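Local structure of peptidoglycan-N-acetylmuramic acid deacetylase PdaC (Bacillus subtilis subsp. subtilis str. 168, 6H8N) at residues P20-T25 and Q49-T54; G62-N67 and P102-P107; L74-S79 and G111-L116; A125-D130 and T155-D160. The protein removes acetyl groups from N-acetylmuramic acid residues of peptidoglycan, a change that confers lysozyme resistance, and also deacetylates short chitin oligomers. The protein carries 1 engineered substitution. All blocks are in the same frame, centred on the assembly; numbering follows the deposited sequence. Where two conformers were deposited one is given.

Contact 1: P20-T25 and Q49-T54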
loop_
_atom_site.group_PDB
_atom_site.type_symbol
_atom_site.label_atom_id
_atom_site.label_comp_id
_atom_site.label_asym_id
_atom_site.label_seq_id
_atom_site.Cartn_x
_atom_site.Cartn_y
_atom_site.Cartn_z
ATOM N N PRO A 20 -3.431 -7.112 -8.250
ATOM C CA PRO A 20 -4.862 -7.327 -8.007
ATOM C C PRO A 20 -5.293 -8.775 -8.088
ATOM O O PRO A 20 -4.725 -9.590 -8.819
ATOM C CB PRO A 20 -5.526 -6.548 -9.143
ATOM C CG PRO A 20 -4.504 -6.490 -10.211
ATOM C CD PRO A 20 -3.193 -6.402 -9.516
ATOM N N ASN A 21 -6.333 -9.091 -7.321
ATOM C CA ASN A 21 -7.011 -10.378 -7.384
ATOM C C ASN A 21 -8.486 -10.055 -7.231
ATOM O O ASN A 21 -8.942 -9.791 -6.109
ATOM C CB ASN A 21 -6.536 -11.277 -6.250
ATOM C CG ASN A 21 -7.115 -12.637 -6.339
ATOM O OD1 ASN A 21 -7.086 -13.240 -7.399
ATOM N ND2 ASN A 21 -7.680 -13.136 -5.245
ATOM N N PRO A 22 -9.265 -10.048 -8.315
ATOM C CA PRO A 22 -10.638 -9.511 -8.206
ATOM C C PRO A 22 -11.437 -9.989 -7.005
ATOM O O PRO A 22 -12.026 -9.163 -6.303
ATOM C CB PRO A 22 -11.255 -9.902 -9.551
ATOM C CG PRO A 22 -10.107 -9.833 -10.500
ATOM C CD PRO A 22 -8.908 -10.331 -9.719
ATOM N N ALA A 23 -11.459 -11.295 -6.731
ATOM C CA ALA A 23 -12.340 -11.801 -5.694
ATOM C C ALA A 23 -12.038 -11.165 -4.347
ATOM O O ALA A 23 -12.958 -10.898 -3.563
ATOM C CB ALA A 23 -12.239 -13.320 -5.613
ATOM N N THR A 24 -10.765 -10.921 -4.046
ATOM C CA THR A 24 -10.390 -10.345 -2.764
ATOM C C THR A 24 -10.192 -8.834 -2.852
ATOM O O THR A 24 -10.708 -8.094 -2.008
ATOM C CB THR A 24 -9.132 -11.033 -2.234
ATOM O OG1 THR A 24 -8.127 -11.031 -3.249
ATOM C CG2 THR A 24 -9.424 -12.471 -1.865
ATOM N N THR A 25 -9.500 -8.350 -3.886
ATOM C CA THR A 25 -9.285 -6.918 -4.039
ATOM C C THR A 25 -10.594 -6.159 -4.168
ATOM O O THR A 25 -10.746 -5.082 -3.584
ATOM C CB THR A 25 -8.386 -6.650 -5.246
ATOM O OG1 THR A 25 -7.194 -7.442 -5.141
ATOM C CG2 THR A 25 -8.031 -5.168 -5.348
ATOM N N GLN A 49 -1.582 -7.188 -15.612
ATOM C CA GLN A 49 -1.808 -7.648 -16.977
ATOM C C GLN A 49 -3.006 -8.583 -17.045
ATOM O O GLN A 49 -3.808 -8.499 -17.977
ATOM C CB GLN A 49 -0.547 -8.331 -17.504
ATOM C CG GLN A 49 -0.598 -8.681 -18.990
ATOM C CD GLN A 49 0.760 -9.102 -19.502
ATOM O OE1 GLN A 49 1.340 -8.441 -20.378
ATOM N NE2 GLN A 49 1.302 -10.161 -18.940
ATOM N N TYR A 50 -3.171 -9.454 -16.048
ATOM C CA TYR A 50 -4.319 -10.350 -16.015
ATOM C C TYR A 50 -5.620 -9.625 -15.723
ATOM O O TYR A 50 -6.684 -10.043 -16.206
ATOM C CB TYR A 50 -4.121 -11.416 -14.934
ATOM C CG TYR A 50 -3.151 -12.544 -15.269
ATOM C CD1 TYR A 50 -3.226 -13.239 -16.453
ATOM C CD2 TYR A 50 -2.137 -12.899 -14.375
ATOM C CE1 TYR A 50 -2.335 -14.291 -16.735
ATOM C CE2 TYR A 50 -1.244 -13.929 -14.652
ATOM C CZ TYR A 50 -1.351 -14.620 -15.837
ATOM O OH TYR A 50 -0.480 -15.658 -16.134
ATOM N N TYR A 51 -5.570 -8.555 -14.916
ATOM C CA TYR A 51 -6.759 -7.957 -14.307
ATOM C C TYR A 51 -6.742 -6.437 -14.454
ATOM O O TYR A 51 -6.820 -5.698 -13.461
ATOM C CB TYR A 51 -6.810 -8.350 -12.833
ATOM C CG TYR A 51 -6.918 -9.843 -12.579
ATOM C CD1 TYR A 51 -7.996 -10.569 -13.063
ATOM C CD2 TYR A 51 -5.958 -10.516 -11.845
ATOM C CE1 TYR A 51 -8.111 -11.927 -12.809
ATOM C CE2 TYR A 51 -6.071 -11.869 -11.590
ATOM C CZ TYR A 51 -7.161 -12.558 -12.074
ATOM O OH TYR A 51 -7.310 -13.906 -11.819
ATOM N N PRO A 52 -6.678 -5.934 -15.685
ATOM C CA PRO A 52 -6.554 -4.477 -15.880
ATOM C C PRO A 52 -7.742 -3.710 -15.335
ATOM O O PRO A 52 -7.591 -2.566 -14.865
ATOM C CB PRO A 52 -6.440 -4.343 -17.405
ATOM C CG PRO A 52 -7.070 -5.611 -17.954
ATOM C CD PRO A 52 -6.674 -6.662 -16.960
ATOM N N GLU A 53 -8.938 -4.310 -15.382
ATOM C CA GLU A 53 -10.130 -3.648 -14.856
ATOM C C GLU A 53 -9.987 -3.292 -13.382
ATOM O O GLU A 53 -10.556 -2.293 -12.919
ATOM C CB GLU A 53 -11.351 -4.571 -15.035
ATOM C CG GLU A 53 -11.332 -5.899 -14.211
ATOM C CD GLU A 53 -10.475 -7.043 -14.819
ATOM O OE1 GLU A 53 -9.824 -6.905 -15.892
ATOM O OE2 GLU A 53 -10.484 -8.121 -14.185
ATOM N N THR A 54 -9.281 -4.115 -12.617
ATOM C CA THR A 54 -9.167 -3.870 -11.192
ATOM C C THR A 54 -8.200 -2.729 -10.908
ATOM O O THR A 54 -8.425 -1.957 -9.975
ATOM C CB THR A 54 -8.763 -5.172 -10.507
ATOM O OG1 THR A 54 -9.651 -6.225 -10.928
ATOM C CG2 THR A 54 -8.846 -5.037 -9.010
#
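P20, P22 and T25 pack against Y51 and T54 where the start of helix 22-35 meets the turn between helices 45-50 and 52-60. The Y51 ring, with CG anti to its carbonyl carbon (chi1 -62°), is turned so that P22 lies over it at about a right angle: P22 CD sits 3.3 Å from the ring centroid, 6° off the normal, a CH-pi contact. Y50 CB backs the opposite face, offset toward the rim. P22 CG reaches the rim, 3.4 Å from Y51 CD1, and on to T54 OG1.

P20, entered through a cis peptide bond, turns CB to T54 CG2 (3.7 Å) and CG to Y51 CB. Both T25 and T54 hold CG2 anti to the backbone N; the two side chains cross obliquely and their CG2 methyls touch at 3.8 Å, while OG1 of T25 accepts from N21 N (2.9 Å) and bonds D160. N21 holds the N-cap position, but its side chain makes no capping bond; ND2 hydrogen-bonds T24 OG1 instead, near its amide plane.

With the polar ends of N21, T24 and T25 spent within the turn, on D160 and, for N21 OD1, on R47, the segments adhere through apolar and CH-pi packing with no hydrogen bond between.

Contact 2: G62-N67 and P102-P107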
loop_
_atom_site.group_PDB
_atom_site.type_symbol
_atom_site.label_atom_id
_atom_site.label_comp_id
_atom_site.label_asym_id
_atom_site.label_seq_id
_atom_site.Cartn_x
_atom_site.Cartn_y
_atom_site.Cartn_z
ATOM N N GLY A 62 -10.014 6.505 -5.978
ATOM C CA GLY A 62 -9.203 7.393 -5.190
ATOM C C GLY A 62 -8.051 6.752 -4.455
ATOM O O GLY A 62 -7.416 7.415 -3.638
ATOM N N ASN A 63 -7.760 5.491 -4.712
ATOM C CA ASN A 63 -6.662 4.811 -4.050
ATOM C C ASN A 63 -5.358 5.030 -4.803
ATOM O O ASN A 63 -5.344 5.337 -5.999
ATOM C CB ASN A 63 -7.014 3.341 -3.917
ATOM C CG ASN A 63 -8.308 3.162 -3.180
ATOM O OD1 ASN A 63 -8.373 3.410 -1.966
ATOM N ND2 ASN A 63 -9.357 2.736 -3.888
ATOM N N GLU A 64 -4.259 4.884 -4.086
ATOM C CA GLU A 64 -2.934 5.044 -4.652
ATOM C C GLU A 64 -2.420 3.675 -5.077
ATOM O O GLU A 64 -2.738 2.657 -4.448
ATOM C CB GLU A 64 -1.987 5.693 -3.633
ATOM C CG GLU A 64 -0.602 5.982 -4.189
ATOM C CD GLU A 64 0.229 6.884 -3.311
ATOM O OE1 GLU A 64 -0.004 6.976 -2.104
ATOM O OE2 GLU A 64 1.175 7.518 -3.856
ATOM N N VAL A 65 -1.638 3.648 -6.153
ATOM C CA VAL A 65 -1.063 2.422 -6.688
ATOM C C VAL A 65 0.449 2.536 -6.668
ATOM O O VAL A 65 1.019 3.506 -7.187
ATOM C CB VAL A 65 -1.572 2.131 -8.105
ATOM C CG1 VAL A 65 -0.848 0.923 -8.714
ATOM C CG2 VAL A 65 -3.059 1.901 -8.063
ATOM N N GLY A 66 1.097 1.517 -6.102
ATOM C CA GLY A 66 2.536 1.410 -6.086
ATOM C C GLY A 66 2.997 0.162 -6.819
ATOM O O GLY A 66 2.211 -0.724 -7.135
ATOM N N ASN A 67 4.291 0.113 -7.092
ATOM C CA ASN A 67 4.907 -0.947 -7.879
ATOM C C ASN A 67 5.483 -2.023 -6.959
ATOM O O ASN A 67 6.276 -1.708 -6.072
ATOM C CB ASN A 67 6.014 -0.276 -8.703
ATOM C CG ASN A 67 6.716 -1.197 -9.679
ATOM O OD1 ASN A 67 7.082 -2.336 -9.373
ATOM N ND2 ASN A 67 6.984 -0.667 -10.863
ATOM N N PRO A 102 3.296 5.157 -11.255
ATOM C CA PRO A 102 3.560 5.088 -9.810
ATOM C C PRO A 102 4.854 5.794 -9.456
ATOM O O PRO A 102 5.821 5.774 -10.213
ATOM C CB PRO A 102 3.679 3.586 -9.542
ATOM C CG PRO A 102 2.830 2.956 -10.624
ATOM C CD PRO A 102 3.079 3.834 -11.843
ATOM N N THR A 103 4.853 6.402 -8.270
ATOM C CA THR A 103 6.063 6.959 -7.687
ATOM C C THR A 103 6.599 6.128 -6.537
ATOM O O THR A 103 7.765 6.302 -6.163
ATOM C CB THR A 103 5.811 8.383 -7.181
ATOM O OG1 THR A 103 4.803 8.344 -6.192
ATOM C CG2 THR A 103 5.355 9.295 -8.314
ATOM N N LEU A 104 5.802 5.204 -6.002
ATOM C CA LEU A 104 6.179 4.381 -4.863
ATOM C C LEU A 104 6.526 2.982 -5.333
ATOM O O LEU A 104 5.807 2.393 -6.148
ATOM C CB LEU A 104 5.025 4.274 -3.864
ATOM C CG LEU A 104 4.432 5.573 -3.334
ATOM C CD1 LEU A 104 3.220 5.276 -2.468
ATOM C CD2 LEU A 104 5.470 6.335 -2.553
ATOM N N VAL A 105 7.604 2.427 -4.786
ATOM C CA VAL A 105 7.980 1.046 -5.042
ATOM C C VAL A 105 8.087 0.316 -3.711
ATOM O O VAL A 105 8.562 0.878 -2.717
ATOM C CB VAL A 105 9.292 0.947 -5.853
ATOM C CG1 VAL A 105 10.477 1.519 -5.087
ATOM C CG2 VAL A 105 9.568 -0.500 -6.299
ATOM N N ARG A 106 7.633 -0.932 -3.695
ATOM C CA ARG A 106 7.736 -1.783 -2.513
ATOM C C ARG A 106 8.439 -3.063 -2.942
ATOM O O ARG A 106 7.814 -3.946 -3.548
ATOM C CB ARG A 106 6.365 -2.057 -1.930
ATOM C CG ARG A 106 6.389 -2.963 -0.720
ATOM C CD ARG A 106 5.032 -3.039 -0.071
ATOM N NE ARG A 106 4.745 -1.898 0.783
ATOM C CZ ARG A 106 3.621 -1.754 1.471
ATOM N NH1 ARG A 106 2.650 -2.659 1.367
ATOM N NH2 ARG A 106 3.469 -0.715 2.274
ATOM N N PRO A 107 9.737 -3.194 -2.682
ATOM C CA PRO A 107 10.463 -4.390 -3.125
ATOM C C PRO A 107 9.919 -5.624 -2.434
ATOM O O PRO A 107 9.699 -5.592 -1.217
ATOM C CB PRO A 107 11.898 -4.103 -2.675
ATOM C CG PRO A 107 11.995 -2.598 -2.698
ATOM C CD PRO A 107 10.642 -2.160 -2.158
HETATM O O HOH W 1 2.017 8.084 -6.595
HETATM O O HOH W 2 2.766 5.498 -6.426
#
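Strand 64-67 and segment 102-107 diverge by 63° and touch through a single parallel bridge, N67 with V105. The bridge joins the edge of the main parallel sheet to the small 104-105/123-124 pair, in the distorted alpha/beta barrel of the NodB-type polysaccharide deacetylase domain, the catalytic part of PdaC. N67 supplies both bonds: its N donates to L104 O (2.9 Å, 172°), and its O accepts from R106 N (2.8 Å) nearly along the C=O axis. At G66 the absence of a side chain suits the close run of L104 O, 3.4 Å from G66 CA.

Where the backbones part, water fills in. One molecule donates to V65 O and accepts from L104 N, bridging the backbones, and P102 CB closes over V65 O.

N67 extends CG anti to its backbone N, carrying the amide toward helix 80-98, where ND2 bonds Q91 and I87 O. R106 starts the same way, then bends at chi3 (-80°) so that its guanidinium reaches A125 O, T15 and the engineered S17 at the active site; H68, a zinc ligand, bonds its carbonyl. E64, with CG anti to its backbone N and extended beyond it, crosses L104 at about a right angle. Its carboxylate, hydrogen-bonded to S187, accepts at OE2 from a second water (2.9 Å), which also bonds T103 OG1, while L104 CD1 lies 3.3 Å from that same OE2.

Contact 3: L74-S79 and G111-L116. With PO4 (phosphate ion), chain E.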
loop_
_atom_site.group_PDB
_atom_site.type_symbol
_atom_site.label_atom_id
_atom_site.label_comp_id
_atom_site.label_asym_id
_atom_site.label_seq_id
_atom_site.Cartn_x
_atom_site.Cartn_y
_atom_site.Cartn_z
ATOM N N LEU A 74 12.814 -11.985 -5.092
ATOM C CA LEU A 74 13.659 -11.183 -4.227
ATOM C C LEU A 74 14.646 -10.430 -5.110
ATOM O O LEU A 74 15.495 -11.047 -5.770
ATOM C CB LEU A 74 14.378 -12.084 -3.221
ATOM C CG LEU A 74 15.359 -11.397 -2.278
ATOM C CD1 LEU A 74 14.701 -10.255 -1.481
ATOM C CD2 LEU A 74 15.945 -12.441 -1.313
ATOM N N LEU A 75 14.533 -9.100 -5.144
ATOM C CA LEU A 75 15.252 -8.326 -6.154
ATOM C C LEU A 75 16.758 -8.366 -5.932
ATOM O O LEU A 75 17.529 -8.196 -6.886
ATOM C CB LEU A 75 14.762 -6.880 -6.173
ATOM C CG LEU A 75 13.320 -6.682 -6.652
ATOM C CD1 LEU A 75 12.904 -5.237 -6.424
ATOM C CD2 LEU A 75 13.152 -7.080 -8.094
ATOM N N THR A 76 17.190 -8.576 -4.692
ATOM C CA THR A 76 18.608 -8.678 -4.374
ATOM C C THR A 76 19.214 -10.003 -4.827
ATOM O O THR A 76 20.443 -10.133 -4.785
ATOM C CB THR A 76 18.800 -8.489 -2.870
ATOM O OG1 THR A 76 17.987 -9.429 -2.171
ATOM C CG2 THR A 76 18.413 -7.076 -2.451
ATOM N N ARG A 77 18.405 -10.986 -5.236
ATOM C CA ARG A 77 18.919 -12.210 -5.848
ATOM C C ARG A 77 19.210 -12.035 -7.331
ATOM O O ARG A 77 19.803 -12.933 -7.939
ATOM C CB ARG A 77 17.917 -13.373 -5.721
ATOM C CG ARG A 77 17.558 -13.833 -4.304
ATOM C CD ARG A 77 18.116 -15.203 -3.940
ATOM N NE ARG A 77 17.894 -16.251 -4.942
ATOM C CZ ARG A 77 17.023 -17.256 -4.840
ATOM N NH1 ARG A 77 16.246 -17.398 -3.777
ATOM N NH2 ARG A 77 16.932 -18.146 -5.821
ATOM N N LEU A 78 18.780 -10.925 -7.927
ATOM C CA LEU A 78 18.934 -10.662 -9.349
ATOM C C LEU A 78 20.100 -9.710 -9.595
ATOM O O LEU A 78 20.574 -9.024 -8.695
ATOM C CB LEU A 78 17.647 -10.032 -9.894
ATOM C CG LEU A 78 16.344 -10.791 -9.645
ATOM C CD1 LEU A 78 15.157 -10.030 -10.242
ATOM C CD2 LEU A 78 16.394 -12.194 -10.203
ATOM N N SER A 79 20.540 -9.654 -10.852
ATOM C CA SER A 79 21.401 -8.562 -11.269
ATOM C C SER A 79 20.613 -7.261 -11.247
ATOM O O SER A 79 19.375 -7.256 -11.266
ATOM C CB SER A 79 21.903 -8.787 -12.691
ATOM O OG SER A 79 20.850 -8.584 -13.619
ATOM N N GLY A 111 13.286 -6.609 0.401
ATOM C CA GLY A 111 14.683 -6.762 0.032
ATOM C C GLY A 111 15.173 -5.717 -0.939
ATOM O O GLY A 111 14.702 -5.645 -2.074
ATOM N N ILE A 112 16.169 -4.943 -0.509
ATOM C CA ILE A 112 16.675 -3.829 -1.296
ATOM C C ILE A 112 18.112 -3.569 -0.865
ATOM O O ILE A 112 18.539 -3.983 0.217
ATOM C CB ILE A 112 15.779 -2.581 -1.076
ATOM C CG1 ILE A 112 16.136 -1.486 -2.082
ATOM C CG2 ILE A 112 15.903 -2.065 0.361
ATOM C CD1 ILE A 112 15.111 -0.393 -2.146
ATOM N N ASN A 113 18.861 -2.878 -1.716
ATOM C CA ASN A 113 20.190 -2.409 -1.349
ATOM C C ASN A 113 20.383 -1.010 -1.922
ATOM O O ASN A 113 19.544 -0.497 -2.670
ATOM C CB ASN A 113 21.284 -3.402 -1.776
ATOM C CG ASN A 113 21.236 -3.730 -3.246
ATOM O OD1 ASN A 113 20.981 -2.866 -4.081
ATOM N ND2 ASN A 113 21.478 -4.989 -3.572
ATOM N N ASP A 114 21.502 -0.382 -1.547
ATOM C CA ASP A 114 21.730 1.011 -1.917
ATOM C C ASP A 114 21.841 1.188 -3.426
ATOM O O ASP A 114 21.392 2.207 -3.966
ATOM C CB ASP A 114 22.986 1.527 -1.209
ATOM C CG ASP A 114 22.718 1.944 0.222
ATOM O OD1 ASP A 114 21.590 1.716 0.711
ATOM O OD2 ASP A 114 23.641 2.498 0.860
ATOM N N GLU A 115 22.416 0.213 -4.127
ATOM C CA GLU A 115 22.548 0.334 -5.571
ATOM C C GLU A 115 21.183 0.316 -6.243
ATOM O O GLU A 115 20.914 1.111 -7.151
ATOM C CB GLU A 115 23.413 -0.796 -6.115
ATOM C CG GLU A 115 23.729 -0.640 -7.589
ATOM C CD GLU A 115 24.564 0.600 -7.873
ATOM O OE1 GLU A 115 25.238 1.104 -6.949
ATOM O OE2 GLU A 115 24.533 1.083 -9.021
ATOM N N LEU A 116 20.315 -0.608 -5.832
ATOM C CA LEU A 116 18.971 -0.638 -6.398
ATOM C C LEU A 116 18.208 0.625 -6.049
ATOM O O LEU A 116 17.507 1.187 -6.899
ATOM C CB LEU A 116 18.217 -1.870 -5.896
ATOM C CG LEU A 116 18.693 -3.214 -6.430
ATOM C CD1 LEU A 116 17.839 -4.328 -5.848
ATOM C CD2 LEU A 116 18.649 -3.241 -7.946
HETATM P P PO4 E . 21.526 -9.650 -17.078
HETATM O O1 PO4 E . 21.983 -9.298 -15.681
HETATM O O2 PO4 E . 21.299 -11.140 -17.183
HETATM O O3 PO4 E . 20.237 -8.921 -17.400
HETATM O O4 PO4 E . 22.599 -9.205 -18.053
HETATM O O HOH W 3 13.038 -7.473 -3.354
#
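The flat groups here are the G111-I112 peptide and the amide of N113, and the T76 methyl stands above one face of each. In this NodB-type deacetylase domain T76 CG2 is 3.7 Å from I112 N over the peptide, and 3.9 Å from N113 ND2 over the amide; it lies anti to its own carbonyl carbon. At the amide's rim OD1 accepts from L116 N (2.9 Å), nearly along the C=O axis, the N-cap bond that opens helix 114-120. Asparagine in this position, with CG tucked between N and C (chi1 55°), folds back on the helix start.

The other segment is the loop that follows the zinc ligands H68 and H72, tightened by a 3-10 turn at residues 75-77. Glycine lets L74 CD1 rest on G111 CA, 3.8 Å away. L75 CB meets L116 CD1 at 4.0 Å, and both leucines also pack on A83 of helix 80-98. A water bridges the backbones, 2.8 Å from both L75 N, which donates to it, and G111 O.

S79 N-caps helix 80-98 through OG to E82 N; the same OG donates a very short bond of 2.5 Å to O1 of a phosphate, probably from the crystallisation liquor.

Contact 4: A125-D130 and T155-D160. With PO4 (phosphate ion), chain D.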
loop_
_atom_site.group_PDB
_atom_site.type_symbol
_atom_site.label_atom_id
_atom_site.label_comp_id
_atom_site.label_asym_id
_atom_site.label_seq_id
_atom_site.Cartn_x
_atom_site.Cartn_y
_atom_site.Cartn_z
ATOM N N ALA A 125 8.613 2.393 -0.240
ATOM C CA ALA A 125 7.530 2.470 0.735
ATOM C C ALA A 125 7.344 1.100 1.370
ATOM O O ALA A 125 6.789 0.188 0.747
ATOM C CB ALA A 125 6.246 2.911 0.052
ATOM N N LEU A 126 7.811 0.959 2.607
ATOM C CA LEU A 126 7.662 -0.279 3.359
ATOM C C LEU A 126 6.531 -0.134 4.370
ATOM O O LEU A 126 5.472 0.383 4.011
ATOM C CB LEU A 126 9.007 -0.717 3.936
ATOM C CG LEU A 126 10.083 -0.936 2.858
ATOM C CD1 LEU A 126 11.340 -1.481 3.499
ATOM C CD2 LEU A 126 9.628 -1.841 1.714
ATOM N N TRP A 127 6.690 -0.606 5.604
ATOM C CA TRP A 127 5.545 -0.688 6.507
ATOM C C TRP A 127 6.038 -0.760 7.949
ATOM O O TRP A 127 7.214 -1.038 8.213
ATOM C CB TRP A 127 4.676 -1.905 6.186
ATOM C CG TRP A 127 5.455 -3.159 6.253
ATOM C CD1 TRP A 127 5.695 -3.904 7.367
ATOM C CD2 TRP A 127 6.153 -3.801 5.180
ATOM N NE1 TRP A 127 6.499 -4.967 7.058
ATOM C CE2 TRP A 127 6.800 -4.931 5.720
ATOM C CE3 TRP A 127 6.289 -3.538 3.812
ATOM C CZ2 TRP A 127 7.579 -5.790 4.938
ATOM C CZ3 TRP A 127 7.046 -4.392 3.047
ATOM C CH2 TRP A 127 7.687 -5.512 3.614
ATOM N N ASP A 128 5.106 -0.542 8.881
ATOM C CA ASP A 128 5.365 -0.591 10.328
ATOM C C ASP A 128 4.730 -1.789 11.013
ATOM O O ASP A 128 5.229 -2.229 12.058
ATOM C CB ASP A 128 4.777 0.648 11.031
ATOM C CG ASP A 128 5.336 1.924 10.529
ATOM O OD1 ASP A 128 6.572 2.098 10.563
ATOM O OD2 ASP A 128 4.548 2.773 10.110
ATOM N N VAL A 129 3.604 -2.273 10.513
ATOM C CA VAL A 129 2.798 -3.290 11.175
ATOM C C VAL A 129 2.520 -4.385 10.163
ATOM O O VAL A 129 1.979 -4.116 9.087
ATOM C CB VAL A 129 1.478 -2.696 11.686
ATOM C CG1 VAL A 129 0.580 -3.795 12.215
ATOM C CG2 VAL A 129 1.718 -1.642 12.749
ATOM N N ASP A 130 2.877 -5.616 10.507
ATOM C CA ASP A 130 2.757 -6.753 9.598
ATOM C C ASP A 130 2.176 -7.928 10.382
ATOM O O ASP A 130 2.903 -8.583 11.153
ATOM C CB ASP A 130 4.113 -7.103 8.993
ATOM C CG ASP A 130 4.064 -8.301 8.074
ATOM O OD1 ASP A 130 2.972 -8.862 7.815
ATOM O OD2 ASP A 130 5.165 -8.678 7.595
ATOM N N THR A 155 1.783 2.531 9.188
ATOM C CA THR A 155 1.518 1.905 7.902
ATOM C C THR A 155 1.367 0.407 8.122
ATOM O O THR A 155 2.278 -0.242 8.658
ATOM C CB THR A 155 2.664 2.208 6.938
ATOM O OG1 THR A 155 2.749 3.624 6.773
ATOM C CG2 THR A 155 2.441 1.568 5.580
ATOM N N ILE A 156 0.227 -0.137 7.702
ATOM C CA ILE A 156 -0.134 -1.538 7.910
ATOM C C ILE A 156 0.037 -2.286 6.600
ATOM O O ILE A 156 -0.369 -1.793 5.543
ATOM C CB ILE A 156 -1.594 -1.655 8.393
ATOM C CG1 ILE A 156 -1.770 -0.965 9.749
ATOM C CG2 ILE A 156 -2.016 -3.107 8.486
ATOM C CD1 ILE A 156 -3.211 -0.654 10.106
ATOM N N LEU A 157 0.593 -3.499 6.668
ATOM C CA LEU A 157 0.722 -4.399 5.516
ATOM C C LEU A 157 -0.275 -5.544 5.601
ATOM O O LEU A 157 -0.242 -6.333 6.551
ATOM C CB LEU A 157 2.138 -4.964 5.455
ATOM C CG LEU A 157 2.403 -6.117 4.481
ATOM C CD1 LEU A 157 2.095 -5.680 3.053
ATOM C CD2 LEU A 157 3.831 -6.629 4.624
ATOM N N ILE A 158 -1.131 -5.664 4.588
ATOM C CA ILE A 158 -2.001 -6.817 4.376
ATOM C C ILE A 158 -1.761 -7.296 2.949
ATOM O O ILE A 158 -1.456 -6.491 2.059
ATOM C CB ILE A 158 -3.478 -6.397 4.579
ATOM C CG1 ILE A 158 -3.696 -5.960 6.033
ATOM C CG2 ILE A 158 -4.448 -7.504 4.162
ATOM C CD1 ILE A 158 -5.017 -5.307 6.313
ATOM N N HIS A 159 -1.870 -8.598 2.709
ATOM C CA HIS A 159 -1.699 -9.135 1.359
ATOM C C HIS A 159 -3.074 -9.440 0.779
ATOM O O HIS A 159 -3.767 -10.330 1.273
ATOM C CB HIS A 159 -0.786 -10.364 1.407
ATOM C CG HIS A 159 0.562 -10.052 1.986
ATOM N ND1 HIS A 159 0.820 -10.069 3.342
ATOM C CD2 HIS A 159 1.712 -9.627 1.401
ATOM C CE1 HIS A 159 2.072 -9.702 3.562
ATOM N NE2 HIS A 159 2.633 -9.427 2.399
ATOM N N ASP A 160 -3.488 -8.705 -0.265
ATOM C CA ASP A 160 -4.887 -8.737 -0.734
ATOM C C ASP A 160 -5.161 -9.865 -1.708
ATOM O O ASP A 160 -5.898 -9.668 -2.679
ATOM C CB ASP A 160 -5.367 -7.388 -1.306
ATOM C CG ASP A 160 -4.584 -6.916 -2.527
ATOM O OD1 ASP A 160 -3.346 -6.912 -2.468
ATOM O OD2 ASP A 160 -5.238 -6.498 -3.534
HETATM P P PO4 D . 5.620 -9.358 0.715
HETATM O O1 PO4 D . 6.081 -10.769 1.173
HETATM O O2 PO4 D . 5.161 -8.609 1.954
HETATM O O3 PO4 D . 4.424 -9.561 -0.153
HETATM O O4 PO4 D . 6.738 -8.700 -0.029
HETATM O O HOH W 4 4.075 4.981 8.727
HETATM O O HOH W 5 0.596 -9.267 6.495
#
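L157 reaches from its strand alongside W127, pointing the same way. Its CB lies 3.7 Å from V129 O and near W127 CG. With CG anti to the backbone N (chi1 169°), CD2 is carried over the indole face, 3.7 Å from the centroid of the six-membered ring, a CH-pi contact; the same methyl meets phosphate O2 and the carboxylate of D130, whose OD1 accepts from E132 N. CD1 turns the other way, onto one face of the H159 ring and toward R106.

Such a leucine, two residues before the histidine, belongs to the conserved L-x-H-D sequence of the polysaccharide deacetylase family and probably helps line the acetyl-binding pocket here. H159, the likely proton donor, gives NE2-H to phosphate O2 in the ring plane (2.7 Å, 177°), while its ND1 bonds D133, which probably raises its pKa.

The backbones are bridged at V129 and I156. V129 O takes L157 N almost along its C=O axis (2.9 Å), and T155 O receives both D128 N and V129 N. D128 suits the turn because its carboxylate swings back: OD2 accepts T155 N through its anti lone pair (2.9 Å), and a water donating to OD2 accepts from T155 OG1.

Contacts 2 and 4 lie near the middle of the domain, their centres 13 Å apart, and both reach the same parallel sheet; each depends on backbone bridging, with R106 passing from contact 2 to A125 of contact 4. Contact 2 is the most buried, while contact 4 is partly buried and holds H159. Contacts 1 and 3 are partly buried and more peripheral, their centres about 27 Å apart, with no direct hydrogen bond across. Contact 1 relies on proline, aromatic and methyl packing, contact 3 on leucine and threonine methyls against glycine, backbone and leucine, plus a bridging water. Contact 1 reaches contact 4, since T24 and T25 bond D160, next to H159, the probable proton donor. Contact 3 meets contact 2 by apolar packing, P107 on I112 and L75.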